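Proteolytically activated form of PPO4 Tyrosinase (Agaricus bisporus var. bisporus H97, PDB 4OUA) is a copper-containing oxidase that hydroxylates monophenols to o-diphenols and oxidises these to reactive o-quinones, the initial step of melanin synthesis. Local coordinates at residues 280-283 / 284-287. Residues are numbered along the deposited sequence; the frame is centred on the assembly and turned at random.
Sequences LHHS and NVDR. With CU1 (copper (I) ion), chain D.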
ATOM      1  N   LEU A 280       3.823  -2.121   1.030  1.00 31.89           N
ATOM      2  CA  LEU A 280       4.548  -2.733  -0.076  1.00 33.19           C
ATOM      3  C   LEU A 280       3.583  -3.512  -0.963  1.00 35.48           C
ATOM      4  O   LEU A 280       3.762  -3.596  -2.181  1.00 30.94           O
ATOM      5  CB  LEU A 280       5.661  -3.650   0.438  1.00 25.65           C
ATOM      6  CG  LEU A 280       6.898  -2.949   0.999  1.00 25.31           C
ATOM      7  CD1 LEU A 280       6.584  -2.292   2.328  1.00 37.19           C
ATOM      8  CD2 LEU A 280       8.055  -3.924   1.143  1.00 30.41           C
ATOM      9  N   HIS A 281       2.517  -4.056  -0.288  1.00 34.40           N
ATOM     10  CA  HIS A 281       1.463  -4.783  -0.980  1.00 27.93           C
ATOM     11  C   HIS A 281       0.670  -3.858  -1.893  1.00 30.35           C
ATOM     12  O   HIS A 281       0.600  -4.070  -3.104  1.00 38.73           O
ATOM     13  CB  HIS A 281       0.521  -5.451   0.025  1.00 32.77           C
ATOM     14  CG  HIS A 281      -0.589  -6.228  -0.612  1.00 27.83           C
ATOM     15  ND1 HIS A 281      -1.817  -6.410  -0.008  1.00 29.40           N
ATOM     16  CD2 HIS A 281      -0.657  -6.873  -1.801  1.00 22.76           C
ATOM     17  CE1 HIS A 281      -2.585  -7.141  -0.793  1.00 23.17           C
ATOM     18  NE2 HIS A 281      -1.909  -7.428  -1.891  1.00 24.36           N
ATOM     19  N   HIS A 282       0.074  -2.830  -1.301  1.00 26.56           N
ATOM     20  CA  HIS A 282      -0.826  -1.944  -2.026  1.00 26.25           C
ATOM     21  C   HIS A 282      -0.089  -0.984  -2.953  1.00 34.25           C
ATOM     22  O   HIS A 282      -0.710  -0.307  -3.775  1.00 40.78           O
ATOM     23  CB  HIS A 282      -1.701  -1.172  -1.042  1.00 26.61           C
ATOM     24  CG  HIS A 282      -2.838  -1.978  -0.498  1.00 27.29           C
ATOM     25  ND1 HIS A 282      -4.111  -1.920  -1.025  1.00 24.87           N
ATOM     26  CD2 HIS A 282      -2.892  -2.878   0.513  1.00 36.21           C
ATOM     27  CE1 HIS A 282      -4.901  -2.739  -0.355  1.00 28.07           C
ATOM     28  NE2 HIS A 282      -4.185  -3.337   0.581  1.00 28.59           N
ATOM     29  N   SER A 283       1.278  -0.924  -2.837  1.00 26.80           N
ATOM     30  CA  SER A 283       2.076  -0.220  -3.831  1.00 27.72           C
ATOM     31  C   SER A 283       2.096  -1.046  -5.108  1.00 31.99           C
ATOM     32  O   SER A 283       2.104  -0.507  -6.215  1.00 31.39           O
ATOM     33  CB  SER A 283       3.499   0.026  -3.331  1.00 32.99           C
ATOM     34  OG  SER A 283       4.315   0.542  -4.371  1.00 28.80           O
ATOM     35  N   ASN A 284       2.100  -2.364  -4.935  1.00 30.28           N
ATOM     36  CA  ASN A 284       2.075  -3.294  -6.053  1.00 25.92           C
ATOM     37  C   ASN A 284       0.663  -3.454  -6.600  1.00 29.91           C
ATOM     38  O   ASN A 284       0.470  -3.658  -7.797  1.00 32.46           O
ATOM     39  CB  ASN A 284       2.639  -4.652  -5.629  1.00 24.54           C
ATOM     40  CG  ASN A 284       2.715  -5.635  -6.777  1.00 26.94           C
ATOM     41  OD1 ASN A 284       3.524  -5.474  -7.693  1.00 26.23           O
ATOM     42  ND2 ASN A 284       1.881  -6.668  -6.729  1.00 25.19           N
ATOM     43  N   VAL A 285      -0.321  -3.365  -5.710  1.00 28.27           N
ATOM     44  CA  VAL A 285      -1.718  -3.374  -6.119  1.00 23.56           C
ATOM     45  C   VAL A 285      -1.989  -2.175  -7.016  1.00 27.71           C
ATOM     46  O   VAL A 285      -2.769  -2.255  -7.965  1.00 34.56           O
ATOM     47  CB  VAL A 285      -2.670  -3.339  -4.911  1.00 27.80           C
ATOM     48  CG1 VAL A 285      -4.099  -3.065  -5.362  1.00 24.06           C
ATOM     49  CG2 VAL A 285      -2.584  -4.643  -4.132  1.00 25.82           C
ATOM     50  N   ASP A 286      -1.327  -1.064  -6.710  1.00 29.37           N
ATOM     51  CA  ASP A 286      -1.464   0.146  -7.503  1.00 27.10           C
ATOM     52  C   ASP A 286      -0.745  -0.007  -8.837  1.00 28.32           C
ATOM     53  O   ASP A 286      -1.163   0.564  -9.844  1.00 32.60           O
ATOM     54  CB  ASP A 286      -0.918   1.353  -6.741  1.00 26.89           C
ATOM     55  CG  ASP A 286      -1.217   2.663  -7.436  1.00 29.09           C
ATOM     56  OD1 ASP A 286      -2.307   3.224  -7.199  1.00 29.40           O
ATOM     57  OD2 ASP A 286      -0.364   3.132  -8.219  1.00 32.60           O
ATOM     58  N   ARG A 287       0.335  -0.783  -8.839  1.00 26.66           N
ATOM     59  CA  ARG A 287       1.086  -1.039 -10.062  1.00 25.89           C
ATOM     60  C   ARG A 287       0.253  -1.867 -11.030  1.00 27.27           C
ATOM     61  O   ARG A 287       0.339  -1.697 -12.245  1.00 25.02           O
ATOM     62  CB  ARG A 287       2.403  -1.753  -9.757  1.00 25.01           C
ATOM     63  CG  ARG A 287       3.319  -1.889 -10.964  1.00 27.81           C
ATOM     64  CD  ARG A 287       4.638  -2.542 -10.593  1.00 27.13           C
ATOM     65  NE  ARG A 287       4.489  -3.976 -10.374  1.00 35.48           N
ATOM     66  CZ  ARG A 287       4.836  -4.904 -11.259  1.00 29.90           C
ATOM     67  NH1 ARG A 287       5.361  -4.549 -12.423  1.00 36.98           N
ATOM     68  NH2 ARG A 287       4.663  -6.186 -10.978  1.00 33.89           N
TER
HETATM   69 CU   CU1 D 402      -5.580  -4.505   1.338  0.92 30.62          CU
HETATM   70  O   HOH W   1      -7.471  -3.604   2.211  0.90 42.65           O
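Val-285 lays its CG2 methyl over one face of the His-281 ring, one turn earlier in helix 277-295 of the tyrosinase di-copper centre. This CH-pi contact, 3.9 Å from CG2 to the centroid of the His-281 ring, sits off-centre, near the rim at NE2. With CG anti to the backbone N (chi1 -180°), the His-281 ring leans forward along the helix, toward the turn that carries Val-285, while its plane lies almost parallel to that of His-250. A beta-branched valine suits this tight side: it is compact, and its CB also rests obliquely beside the ring of His-282, 4.4 Å from His-282 ND1. In the backbone, Val-285 N donates to His-281 O at 2.9 Å and Asp-286 N to His-282 O at 3.1 Å, whereas Asn-284 N is shared weakly between Leu-280 O and His-281 O.

His-282, whose imidazole presents a nitrogen ligand, binds one of the copper ions through NE2 at 2.0 Å, as do His-250 and His-254 of helix 246-258. A water O, 2.3 Å from the copper, is a further ligand, so this side faces metal and water rather than hydrocarbon, though no residue here is exposed.

Across the helix the side chains are polar and more loosely joined to one another, and their strongest polar partners include residues outside the helix. Ser-283, small enough to lie close to the helix, bonds through OG to Gln-128 O. The carboxylate of Asp-286 meets Arg-91, Tyr-349 and Tyr-351, and Arg-287 forms salt bridges through NH1 with Asp-353 and NH2 with Asp-132. A bend at chi3 (75°) turns the arginine back to Asn-284: NE, with the amide oxygen at the guanidinium edge, donates to Asn-284 OD1 at 3.2 Å and a nearly straight 164°.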